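Local coordinates for protein probable oxidoreductase (Mycobacterium abscessus, PDB 4EYE) that probably catalyses a redox reaction as a medium-chain oxidoreductase of the quinone oxidoreductase family, its substrate not being established, at residues T162-A168 with A185-V191; I177-K181 with V200-D206. All coordinates share one frame; numbering follows the deposited sequence.

How the contacts relate
Both contacts belong to the parallel-sheet domain, and their segments alternate along the chain, with centres about 8 Å apart. Contact 1 pairs strands 162-165 and 186-191 in the buried middle of the sheet; contact 2 lies one layer out, where helix 171-182, the connection between those two strands, meets the end of helix 197-203 and the turn that follows it. The chemistry changes accordingly. Backbone hydrogen bonds and aliphatic side chains make up contact 1, whereas contact 2 combines a small apolar patch with a salt bridge and a water bridge nearer the surface. The carboxylate of that salt bridge reaches back to a backbone N-H of contact 1.

Contact 1 of 2, residues T162-A168 with A185-V191; sequences TVLVLGA and AKVIAVV
Val163 and Val165 pair with the backbone of Lys186 to Val190 as neighbouring parallel strands, the two strands of a beta-alpha-beta unit whose crossover is helix 171-182, in a Rossmann-type fold. Val163 N donates to Lys186 O at 2.8 Å, and Val163 O accepts Ile188 N at 2.9 Å. Two residues on, Val165 repeats the pattern, giving its N-H to Ile188 O and receiving Val190 N. The four bonds fix a parallel register of Val163 with Val187 and Val165 with Ala189. CA-H groups supplement them; Leu164 CA, for instance, lies 3.2 Å from Ile188 O.

Side chains alternate between the two faces. Thr162, Leu164, Lys186 and Ile188 share one of them. The CG of Leu164 is swung away from its own backbone N (chi1 173°), and a chi2 of 67° then brings CD1 across to the second strand, where it rests 3.7 Å from Val190 CG2 and also touches Ile188 CG2. Val190 is held from a second direction by Leu166, whose CD2 packs 3.8 Å from its CB. Trp215 of helix 215-222 covers Leu164, Leu166 and Val190. Val163, Val165, Val187 and Ala189 occupy the other face; there Val165 CG2 meets Val187 CG1, and Ala176 and Ala180 of helix 171-182 pack against Val165 and Val187 respectively. On its far side, strand 162-165 pairs with strand 228-233, which makes it an interior strand.

Past Leu166 the chain enters the glycine-rich turn that leads to helix 171-182, the place where dehydrogenases of this family usually bind the dinucleotide. Gly167 has a positive phi of 50°, and the chain bends toward the end of strand 186-191. Ala168 N makes a weak bond to Val190 O, while its CB lies 3.6 Å from Ala189 CB.

Contact 2 of 2, residues I177-K181 with V200-D206; sequences IQIAK and VKSVGAD
Lys181 reaches from helix 171-182 across Gly204 to Asp206. Beyond CB its chain bends twice (chi2 -55°, chi3 -66°), curling over the Gly204 carbonyl: CG and CD each lie 3.4 Å from Gly204 O. CE then passes 3.6 Å from Asp206 OD2, and NZ closes a salt bridge, lying 2.9 Å from Asp206 OD2, on the syn lone pair, with a weak bond to OD1. The ammonium also donates to Ala185 O, and Asp206 OD2 accepts the backbone N-H of Val187, so both charged ends are tied to the backbone at the start of strand 186-191 as well as to each other.

Gly204, with its positive phi, ends helix 197-203 in a Schellman motif. Ile177 CG2 packs 3.6 Å from Ala205 N just after it, and the side chains of Ile177 and Val200 cross at about a right angle, CD1 against CG1. Gln178 CG lies 3.4 Å from Val203 CG1; its NE2 donates to a water that donates in turn to Val203 O, while the Tyr144 hydroxyl bonds OE1 and the backbone carbonyl of Arg310 bonds NE2.

The contact thus joins helix 171-182 to the C-terminal end of helix 197-203 beside it, both against the sheet; helix 143-154 packs on Ile179 and Ala180, and strands 186-191 and 207-210 touch Val200.

Contact 1 of 2, residues T162-A168 with A185-V191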
loop_
_atom_site.group_PDB
_atom_site.type_symbol
_atom_site.label_atom_id
_atom_site.label_comp_id
_atom_site.label_asym_id
_atom_site.label_seq_id
_atom_site.Cartn_x
_atom_site.Cartn_y
_atom_site.Cartn_z
ATOM N N THR A 162 -6.537 5.750 20.404
ATOM C CA THR A 162 -5.270 6.262 19.982
ATOM C C THR A 162 -4.447 5.194 19.299
ATOM O O THR A 162 -4.269 4.097 19.867
ATOM C CB THR A 162 -4.464 6.817 21.165
ATOM O OG1 THR A 162 -5.180 7.896 21.716
ATOM C CG2 THR A 162 -3.092 7.304 20.682
ATOM N N VAL A 163 -3.922 5.528 18.114
ATOM C CA VAL A 163 -3.161 4.595 17.296
ATOM C C VAL A 163 -1.740 5.081 17.160
ATOM O O VAL A 163 -1.501 6.251 16.862
ATOM C CB VAL A 163 -3.805 4.431 15.900
ATOM C CG1 VAL A 163 -3.009 3.442 15.008
ATOM C CG2 VAL A 163 -5.251 3.973 16.057
ATOM N N LEU A 164 -0.796 4.179 17.426
ATOM C CA LEU A 164 0.598 4.421 17.189
ATOM C C LEU A 164 0.914 3.820 15.824
ATOM O O LEU A 164 0.744 2.609 15.635
ATOM C CB LEU A 164 1.492 3.745 18.232
ATOM C CG LEU A 164 3.004 3.792 17.982
ATOM C CD1 LEU A 164 3.395 5.253 18.123
ATOM C CD2 LEU A 164 3.795 2.882 18.940
ATOM N N VAL A 165 1.419 4.648 14.924
ATOM C CA VAL A 165 1.820 4.189 13.594
ATOM C C VAL A 165 3.343 4.251 13.517
ATOM O O VAL A 165 3.934 5.317 13.652
ATOM C CB VAL A 165 1.198 5.007 12.433
ATOM C CG1 VAL A 165 1.701 4.459 11.083
ATOM C CG2 VAL A 165 -0.346 4.984 12.484
ATOM N N LEU A 166 3.957 3.099 13.283
ATOM C CA LEU A 166 5.411 2.994 13.091
ATOM C C LEU A 166 5.715 3.042 11.590
ATOM O O LEU A 166 4.815 2.859 10.743
ATOM C CB LEU A 166 5.915 1.687 13.714
ATOM C CG LEU A 166 5.733 1.554 15.259
ATOM C CD1 LEU A 166 6.066 0.166 15.763
ATOM C CD2 LEU A 166 6.662 2.520 15.954
ATOM N N GLY A 167 6.983 3.277 11.244
ATOM C CA GLY A 167 7.386 3.412 9.808
ATOM C C GLY A 167 6.481 4.401 9.060
ATOM O O GLY A 167 6.021 4.148 7.939
ATOM N N ALA A 168 6.169 5.494 9.741
ATOM C CA ALA A 168 4.959 6.266 9.470
ATOM C C ALA A 168 4.991 7.001 8.128
ATOM O O ALA A 168 3.943 7.228 7.568
ATOM C CB ALA A 168 4.709 7.245 10.596
ATOM N N ALA A 185 -9.859 8.384 14.904
ATOM C CA ALA A 185 -8.795 8.087 15.856
ATOM C C ALA A 185 -7.815 9.259 16.037
ATOM O O ALA A 185 -7.694 10.137 15.196
ATOM C CB ALA A 185 -8.005 6.836 15.467
ATOM N N LYS A 186 -7.093 9.219 17.142
ATOM C CA LYS A 186 -5.894 10.040 17.325
ATOM C C LYS A 186 -4.693 9.216 16.927
ATOM O O LYS A 186 -4.659 8.016 17.190
ATOM C CB LYS A 186 -5.770 10.483 18.781
ATOM C CG LYS A 186 -4.565 11.396 19.081
ATOM C CD LYS A 186 -4.559 11.963 20.532
ATOM C CE LYS A 186 -3.252 12.740 20.815
ATOM N NZ LYS A 186 -3.301 13.577 22.059
ATOM N N VAL A 187 -3.742 9.867 16.260
ATOM C CA VAL A 187 -2.597 9.205 15.699
ATOM C C VAL A 187 -1.300 9.800 16.242
ATOM O O VAL A 187 -1.035 10.996 16.117
ATOM C CB VAL A 187 -2.557 9.268 14.136
ATOM C CG1 VAL A 187 -1.260 8.662 13.629
ATOM C CG2 VAL A 187 -3.736 8.528 13.504
ATOM N N ILE A 188 -0.499 8.931 16.842
ATOM C CA ILE A 188 0.885 9.232 17.165
ATOM C C ILE A 188 1.711 8.478 16.130
ATOM O O ILE A 188 1.503 7.273 15.961
ATOM C CB ILE A 188 1.260 8.754 18.589
ATOM C CG1 ILE A 188 0.449 9.509 19.647
ATOM C CG2 ILE A 188 2.731 9.047 18.888
ATOM C CD1 ILE A 188 0.458 8.848 21.017
ATOM N N ALA A 189 2.604 9.182 15.441
ATOM C CA ALA A 189 3.452 8.592 14.432
ATOM C C ALA A 189 4.900 8.605 14.882
ATOM O O ALA A 189 5.379 9.626 15.423
ATOM C CB ALA A 189 3.309 9.374 13.146
ATOM N N VAL A 190 5.596 7.491 14.674
ATOM C CA VAL A 190 7.049 7.433 14.889
ATOM C C VAL A 190 7.732 7.297 13.539
ATOM O O VAL A 190 7.283 6.506 12.703
ATOM C CB VAL A 190 7.447 6.268 15.786
ATOM C CG1 VAL A 190 8.972 6.216 15.944
ATOM C CG2 VAL A 190 6.803 6.453 17.161
ATOM N N VAL A 191 8.749 8.121 13.305
ATOM C CA VAL A 191 9.500 8.080 12.058
ATOM C C VAL A 191 10.937 7.619 12.300
ATOM O O VAL A 191 11.631 8.171 13.144
ATOM C CB VAL A 191 9.528 9.449 11.341
ATOM C CG1 VAL A 191 8.120 9.850 10.864
ATOM C CG2 VAL A 191 10.175 10.536 12.205
#

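Contact 2 of 2, residues I177-K181 with V200-D206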
loop_
_atom_site.group_PDB
_atom_site.type_symbol
_atom_site.label_atom_id
_atom_site.label_comp_id
_atom_site.label_asym_id
_atom_site.label_seq_id
_atom_site.Cartn_x
_atom_site.Cartn_y
_atom_site.Cartn_z
ATOM N N ILE A 177 -2.074 6.297 8.779
ATOM C CA ILE A 177 -2.400 7.593 9.349
ATOM C C ILE A 177 -3.742 8.125 8.817
ATOM O O ILE A 177 -4.612 8.525 9.604
ATOM C CB ILE A 177 -1.323 8.676 9.047
ATOM C CG1 ILE A 177 0.012 8.292 9.703
ATOM C CG2 ILE A 177 -1.732 10.057 9.620
ATOM C CD1 ILE A 177 1.162 9.166 9.258
ATOM N N GLN A 178 -3.884 8.192 7.493
ATOM C CA GLN A 178 -5.016 8.905 6.924
ATOM C C GLN A 178 -6.300 8.137 7.209
ATOM O O GLN A 178 -7.325 8.741 7.538
ATOM C CB GLN A 178 -4.860 9.081 5.412
ATOM C CG GLN A 178 -3.749 10.020 4.991
ATOM C CD GLN A 178 -3.903 10.397 3.542
ATOM O OE1 GLN A 178 -3.946 9.512 2.653
ATOM N NE2 GLN A 178 -4.049 11.669 3.279
ATOM N N ILE A 179 -6.252 6.820 7.130
ATOM C CA ILE A 179 -7.425 6.038 7.432
ATOM C C ILE A 179 -7.833 6.114 8.929
ATOM O O ILE A 179 -9.017 6.182 9.241
ATOM C CB ILE A 179 -7.310 4.587 6.980
ATOM C CG1 ILE A 179 -7.178 4.539 5.443
ATOM C CG2 ILE A 179 -8.541 3.783 7.479
ATOM C CD1 ILE A 179 -6.854 3.197 4.833
ATOM N N ALA A 180 -6.863 6.049 9.821
ATOM C CA ALA A 180 -7.137 6.162 11.263
ATOM C C ALA A 180 -7.790 7.531 11.568
ATOM O O ALA A 180 -8.797 7.604 12.291
ATOM C CB ALA A 180 -5.848 5.991 12.068
ATOM N N LYS A 181 -7.250 8.591 10.982
ATOM C CA LYS A 181 -7.807 9.948 11.186
ATOM C C LYS A 181 -9.206 9.985 10.606
ATOM O O LYS A 181 -10.136 10.482 11.234
ATOM C CB LYS A 181 -6.930 11.027 10.547
ATOM C CG LYS A 181 -5.600 11.265 11.222
ATOM C CD LYS A 181 -5.704 11.582 12.711
ATOM C CE LYS A 181 -6.401 12.903 13.025
ATOM N NZ LYS A 181 -6.771 12.905 14.484
ATOM N N VAL A 200 4.987 13.720 7.547
ATOM C CA VAL A 200 4.086 12.938 8.386
ATOM C C VAL A 200 3.086 13.806 9.111
ATOM O O VAL A 200 1.878 13.485 9.149
ATOM C CB VAL A 200 4.892 12.002 9.328
ATOM C CG1 VAL A 200 4.032 11.498 10.464
ATOM C CG2 VAL A 200 5.455 10.849 8.495
ATOM N N LYS A 201 3.565 14.931 9.672
ATOM C CA LYS A 201 2.643 15.904 10.249
ATOM C C LYS A 201 1.603 16.347 9.206
ATOM O O LYS A 201 0.421 16.390 9.496
ATOM C CB LYS A 201 3.423 17.117 10.829
ATOM C CG LYS A 201 2.595 17.966 11.761
ATOM C CD LYS A 201 2.185 17.265 13.063
ATOM C CE LYS A 201 1.204 18.134 13.866
ATOM N NZ LYS A 201 0.572 17.342 14.977
ATOM N N SER A 202 2.034 16.663 7.983
ATOM C CA SER A 202 1.094 17.129 6.961
ATOM C C SER A 202 0.050 16.055 6.584
ATOM O O SER A 202 -1.046 16.376 6.133
ATOM C CB SER A 202 1.828 17.583 5.694
ATOM O OG SER A 202 2.253 16.463 4.903
ATOM N N VAL A 203 0.386 14.780 6.739
ATOM C CA VAL A 203 -0.567 13.716 6.395
ATOM C C VAL A 203 -1.682 13.611 7.460
ATOM O O VAL A 203 -2.749 13.011 7.220
ATOM C CB VAL A 203 0.187 12.364 6.232
ATOM C CG1 VAL A 203 -0.799 11.240 6.022
ATOM C CG2 VAL A 203 1.145 12.457 5.046
ATOM N N GLY A 204 -1.417 14.167 8.637
ATOM C CA GLY A 204 -2.426 14.281 9.704
ATOM C C GLY A 204 -2.137 13.592 11.019
ATOM O O GLY A 204 -3.029 13.467 11.835
ATOM N N ALA A 205 -0.904 13.179 11.263
ATOM C CA ALA A 205 -0.501 12.673 12.574
ATOM C C ALA A 205 -0.685 13.783 13.608
ATOM O O ALA A 205 -0.315 14.928 13.355
ATOM C CB ALA A 205 0.952 12.220 12.576
ATOM N N ASP A 206 -1.248 13.430 14.761
ATOM C CA ASP A 206 -1.433 14.403 15.836
ATOM C C ASP A 206 -0.118 14.713 16.569
ATOM O O ASP A 206 0.127 15.833 16.959
ATOM C CB ASP A 206 -2.494 13.893 16.811
ATOM C CG ASP A 206 -3.834 13.693 16.146
ATOM O OD1 ASP A 206 -4.503 14.706 15.864
ATOM O OD2 ASP A 206 -4.231 12.532 15.887
HETATM O O HOH W 1 -4.087 14.090 4.639
#